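Long-range contact in Can2 (Sulfobacillus thermosulfidooxidans, PDB 7BDV), which is a dual-specificity nuclease of type III CRISPR defence that binds the second messenger cyclic tetra-adenylate through its CARF domains: residues 68-80 with 98-110. Sequence-based numbering, arbitrary orientation.
With nucleotides of chain E.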
# COMPACT_ATOMS: atom_id res chain seq x y z
N VAL A 68 1.57 -20.97 -17.75
CA VAL A 68 1.11 -21.96 -16.74
C VAL A 68 -0.07 -21.35 -15.99
O VAL A 68 -0.18 -20.13 -15.99
CB VAL A 68 2.24 -22.38 -15.77
CG1 VAL A 68 3.44 -22.97 -16.50
CG2 VAL A 68 2.68 -21.23 -14.89
N HIS A 69 -0.91 -22.18 -15.39
CA HIS A 69 -2.07 -21.73 -14.57
C HIS A 69 -1.54 -21.49 -13.15
O HIS A 69 -0.76 -22.27 -12.63
CB HIS A 69 -3.26 -22.71 -14.62
CG HIS A 69 -4.50 -22.15 -14.01
ND1 HIS A 69 -4.77 -22.26 -12.64
CD2 HIS A 69 -5.52 -21.43 -14.54
CE1 HIS A 69 -5.91 -21.65 -12.36
NE2 HIS A 69 -6.39 -21.12 -13.51
N PRO A 70 -1.93 -20.39 -12.48
CA PRO A 70 -1.43 -20.14 -11.14
C PRO A 70 -1.78 -21.21 -10.09
O PRO A 70 -1.05 -21.30 -9.12
CB PRO A 70 -2.05 -18.77 -10.80
CG PRO A 70 -3.26 -18.66 -11.69
CD PRO A 70 -2.83 -19.35 -12.96
N TYR A 71 -2.82 -22.02 -10.28
CA TYR A 71 -3.37 -22.91 -9.21
C TYR A 71 -3.56 -24.34 -9.70
O TYR A 71 -4.48 -24.99 -9.19
CB TYR A 71 -4.68 -22.32 -8.69
CG TYR A 71 -4.51 -20.95 -8.10
CD1 TYR A 71 -3.85 -20.77 -6.90
CD2 TYR A 71 -4.97 -19.82 -8.75
CE1 TYR A 71 -3.69 -19.51 -6.35
CE2 TYR A 71 -4.79 -18.55 -8.23
CZ TYR A 71 -4.14 -18.40 -7.02
OH TYR A 71 -3.95 -17.15 -6.49
N GLN A 72 -2.68 -24.83 -10.59
CA GLN A 72 -2.77 -26.20 -11.17
C GLN A 72 -1.46 -26.95 -10.95
O GLN A 72 -0.60 -26.85 -11.82
CB GLN A 72 -3.13 -26.11 -12.66
CG GLN A 72 -4.62 -26.10 -12.94
CD GLN A 72 -4.92 -25.79 -14.39
OE1 GLN A 72 -4.16 -26.12 -15.30
NE2 GLN A 72 -6.04 -25.12 -14.63
N TYR A 73 -1.34 -27.68 -9.85
CA TYR A 73 -0.10 -28.38 -9.41
C TYR A 73 0.41 -29.31 -10.52
O TYR A 73 1.56 -29.09 -10.98
CB TYR A 73 -0.38 -29.19 -8.14
CG TYR A 73 0.85 -29.77 -7.48
CD1 TYR A 73 1.78 -28.95 -6.85
CD2 TYR A 73 1.08 -31.13 -7.47
CE1 TYR A 73 2.90 -29.48 -6.25
CE2 TYR A 73 2.20 -31.68 -6.86
CZ TYR A 73 3.10 -30.85 -6.22
OH TYR A 73 4.20 -31.40 -5.62
N ALA A 74 -0.41 -30.29 -10.92
CA ALA A 74 -0.04 -31.40 -11.84
C ALA A 74 0.36 -30.85 -13.21
O ALA A 74 1.35 -31.34 -13.80
CB ALA A 74 -1.16 -32.38 -11.95
N GLN A 75 -0.36 -29.84 -13.70
CA GLN A 75 -0.09 -29.23 -15.03
C GLN A 75 1.26 -28.50 -15.00
O GLN A 75 1.99 -28.54 -16.03
CB GLN A 75 -1.25 -28.32 -15.42
CG GLN A 75 -2.56 -29.07 -15.65
CD GLN A 75 -3.33 -29.41 -14.39
OE1 GLN A 75 -2.78 -29.47 -13.28
NE2 GLN A 75 -4.62 -29.61 -14.55
N THR A 76 1.62 -27.86 -13.88
CA THR A 76 2.91 -27.15 -13.76
C THR A 76 4.02 -28.19 -13.69
O THR A 76 5.07 -27.93 -14.30
CB THR A 76 2.90 -26.14 -12.61
OG1 THR A 76 1.88 -25.20 -12.96
CG2 THR A 76 4.20 -25.39 -12.42
N GLN A 77 3.80 -29.29 -12.98
CA GLN A 77 4.75 -30.44 -12.90
C GLN A 77 5.04 -30.96 -14.32
O GLN A 77 6.22 -31.26 -14.60
CB GLN A 77 4.19 -31.57 -12.04
CG GLN A 77 4.31 -31.32 -10.55
CD GLN A 77 3.70 -32.44 -9.76
OE1 GLN A 77 2.55 -32.80 -9.93
NE2 GLN A 77 4.49 -33.05 -8.89
N ARG A 78 4.02 -31.05 -15.18
CA ARG A 78 4.18 -31.56 -16.57
C ARG A 78 5.02 -30.56 -17.38
O ARG A 78 5.88 -31.01 -18.14
CB ARG A 78 2.81 -31.82 -17.21
N ILE A 79 4.80 -29.25 -17.23
CA ILE A 79 5.54 -28.20 -18.00
C ILE A 79 7.02 -28.22 -17.56
O ILE A 79 7.90 -28.08 -18.44
CB ILE A 79 4.89 -26.82 -17.84
CG1 ILE A 79 3.47 -26.80 -18.41
CG2 ILE A 79 5.77 -25.73 -18.44
N CYS A 80 7.29 -28.36 -16.26
CA CYS A 80 8.67 -28.42 -15.72
C CYS A 80 9.37 -29.70 -16.22
O CYS A 80 10.53 -29.61 -16.63
CB CYS A 80 8.69 -28.28 -14.21
SG CYS A 80 8.27 -26.60 -13.68
N THR A 98 2.93 -18.21 -7.42
CA THR A 98 2.10 -18.69 -6.29
C THR A 98 2.90 -19.78 -5.60
O THR A 98 3.86 -20.29 -6.20
CB THR A 98 0.74 -19.19 -6.76
OG1 THR A 98 0.97 -20.27 -7.69
CG2 THR A 98 -0.06 -18.11 -7.44
N LYS A 99 2.48 -20.19 -4.41
CA LYS A 99 3.05 -21.40 -3.78
C LYS A 99 2.76 -22.64 -4.63
O LYS A 99 3.59 -23.52 -4.62
CB LYS A 99 2.55 -21.52 -2.34
CG LYS A 99 3.11 -20.42 -1.46
CD LYS A 99 2.74 -20.61 -0.05
CE LYS A 99 3.44 -19.58 0.79
NZ LYS A 99 2.54 -18.45 0.99
N ILE A 100 1.64 -22.73 -5.34
CA ILE A 100 1.32 -23.92 -6.19
C ILE A 100 2.37 -23.99 -7.30
O ILE A 100 2.98 -25.03 -7.49
CB ILE A 100 -0.13 -23.86 -6.71
CG1 ILE A 100 -1.20 -23.93 -5.61
CG2 ILE A 100 -0.36 -24.91 -7.79
CD1 ILE A 100 -0.85 -24.77 -4.42
N MSE A 101 2.60 -22.89 -8.02
CA MSE A 101 3.60 -22.83 -9.08
C MSE A 101 4.95 -23.27 -8.53
O MSE A 101 5.62 -24.15 -9.08
CB MSE A 101 3.68 -21.40 -9.65
CG MSE A 101 2.45 -20.95 -10.43
SE MSE A 101 2.37 -19.06 -10.88
CE MSE A 101 4.06 -18.88 -12.01
N ALA A 102 5.34 -22.63 -7.41
CA ALA A 102 6.64 -22.84 -6.82
C ALA A 102 6.77 -24.27 -6.31
O ALA A 102 7.83 -24.84 -6.53
CB ALA A 102 6.90 -21.83 -5.71
N LEU A 103 5.77 -24.82 -5.61
CA LEU A 103 5.84 -26.22 -5.10
C LEU A 103 6.01 -27.20 -6.27
O LEU A 103 6.80 -28.14 -6.17
CB LEU A 103 4.58 -26.56 -4.30
CG LEU A 103 4.44 -25.86 -2.94
CD1 LEU A 103 3.02 -25.98 -2.41
CD2 LEU A 103 5.41 -26.46 -1.94
N ALA A 104 5.26 -27.00 -7.36
CA ALA A 104 5.27 -27.89 -8.54
C ALA A 104 6.67 -27.92 -9.14
O ALA A 104 7.20 -29.02 -9.36
CB ALA A 104 4.25 -27.41 -9.54
N ALA A 105 7.26 -26.75 -9.36
CA ALA A 105 8.56 -26.58 -10.04
C ALA A 105 9.67 -27.09 -9.12
O ALA A 105 10.52 -27.84 -9.57
CB ALA A 105 8.74 -25.13 -10.44
N PHE A 106 9.65 -26.71 -7.84
CA PHE A 106 10.61 -27.23 -6.85
C PHE A 106 10.66 -28.76 -6.92
O PHE A 106 11.76 -29.33 -7.06
CB PHE A 106 10.24 -26.76 -5.44
CG PHE A 106 11.27 -27.08 -4.42
CD1 PHE A 106 12.38 -26.26 -4.24
CD2 PHE A 106 11.13 -28.17 -3.59
CE1 PHE A 106 13.32 -26.54 -3.26
CE2 PHE A 106 12.05 -28.43 -2.59
CZ PHE A 106 13.15 -27.62 -2.43
N ASP A 107 9.49 -29.40 -6.82
CA ASP A 107 9.35 -30.88 -6.81
C ASP A 107 10.11 -31.52 -7.99
O ASP A 107 10.84 -32.49 -7.75
CB ASP A 107 7.88 -31.29 -6.83
CG ASP A 107 7.70 -32.79 -6.73
OD1 ASP A 107 7.81 -33.33 -5.61
OD2 ASP A 107 7.48 -33.44 -7.79
N ARG A 108 9.91 -31.04 -9.21
CA ARG A 108 10.50 -31.65 -10.44
C ARG A 108 11.99 -31.32 -10.54
O ARG A 108 12.75 -32.18 -10.99
CB ARG A 108 9.78 -31.16 -11.70
CG ARG A 108 8.29 -31.45 -11.73
CD ARG A 108 7.91 -32.78 -11.11
NE ARG A 108 8.55 -33.88 -11.80
CZ ARG A 108 8.76 -35.10 -11.29
NH1 ARG A 108 8.39 -35.39 -10.05
NH2 ARG A 108 9.35 -36.02 -12.03
N PHE A 109 12.40 -30.12 -10.11
CA PHE A 109 13.82 -29.70 -10.13
C PHE A 109 14.59 -30.46 -9.05
O PHE A 109 15.74 -30.85 -9.31
CB PHE A 109 13.94 -28.18 -10.04
CG PHE A 109 13.85 -27.49 -11.37
CD1 PHE A 109 12.63 -27.32 -12.00
CD2 PHE A 109 14.98 -27.00 -11.98
CE1 PHE A 109 12.55 -26.67 -13.22
CE2 PHE A 109 14.91 -26.37 -13.21
CZ PHE A 109 13.70 -26.20 -13.82
N ARG A 110 13.98 -30.71 -7.89
CA ARG A 110 14.62 -31.51 -6.82
C ARG A 110 14.77 -32.97 -7.31
O ARG A 110 15.88 -33.54 -7.19
CB ARG A 110 13.80 -31.45 -5.53
CG ARG A 110 14.45 -32.18 -4.36
CD ARG A 110 13.66 -32.09 -3.06
NE ARG A 110 12.38 -32.78 -3.19
CZ ARG A 110 11.31 -32.56 -2.43
NH1 ARG A 110 11.35 -31.67 -1.45
NH2 ARG A 110 10.20 -33.23 -2.66
P A E 4 0.84 -17.42 -2.19
OP1 A E 4 0.51 -18.71 -2.85
OP2 A E 4 1.95 -17.00 -1.29
O5' A E 4 0.98 -16.58 -3.55
C5' A E 4 1.40 -15.24 -3.53
C4' A E 4 2.18 -15.02 -4.80
O4' A E 4 1.37 -15.43 -5.94
C3' A E 4 2.57 -13.57 -5.05
O3' A E 4 3.93 -13.57 -5.50
C2' A E 4 1.56 -13.14 -6.12
O2' A E 4 1.96 -12.01 -6.87
C1' A E 4 1.45 -14.43 -6.93
N9 A E 4 0.28 -14.53 -7.78
C8 A E 4 -1.06 -14.30 -7.42
N7 A E 4 -1.88 -14.50 -8.44
C5 A E 4 -1.05 -14.85 -9.51
C6 A E 4 -1.31 -15.15 -10.86
N6 A E 4 -2.53 -15.15 -11.37
N1 A E 4 -0.25 -15.44 -11.69
C2 A E 4 0.98 -15.40 -11.16
N3 A E 4 1.34 -15.14 -9.89
C4 A E 4 0.28 -14.86 -9.11
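With chi1 at 60°, Thr98 sets OG1 between its backbone N and carbonyl carbon, where the hydroxyl gives its proton to Pro70 O (2.7 Å, in the carbonyl plane) while accepting from Met101 N (3.1 Å) as N-cap of helix 99-110. Tyr73 turns CG anti to its backbone N (chi1 -171°), swinging the ring across the other helix as a knob among Ile100, Leu103, Ala104 and Asp107; Tyr73 CE1 comes close to Ala104 N, and Leu103 CB meets the ring edge in plane. Between the axes, 8.2 Å apart at a crossing of -42°, small residues permit this closeness: Ala104 CB touches Thr76 CG2 at 3.5 Å, and Cys80 SG rests on Ala105 CB. The helices belong to the Rossmann-like CARF domain and follow strands 62-67 and 90-93, between which strands 36-41 and 13-17 lie in the parallel part of its sheet, with Phe109 and Met101 turned onto strands 90-93 and 13-17. At the helix start the same fold makes the ligand site. Lys99 N points almost straight at OP1 of nucleotide A4 of chain E (2.9 Å), and Lys99 NZ binds OP2; the helix dipole may further stabilise this phosphate. Pro70 CB and the selenium of Met101, here selenomethionine, lie side by side under one face of the adenine. At the far end, Asp107 OD2 takes two donors from opposite faces of its carboxylate plane: Gln77 NE2, 3.2 Å from OD2 and steeply above the plane, and Arg108 NH1, whose NE pairs with Asp81. Leu103 packs on Leu103 of the second subunit, and Asp107 of that subunit salt-bridges Arg110.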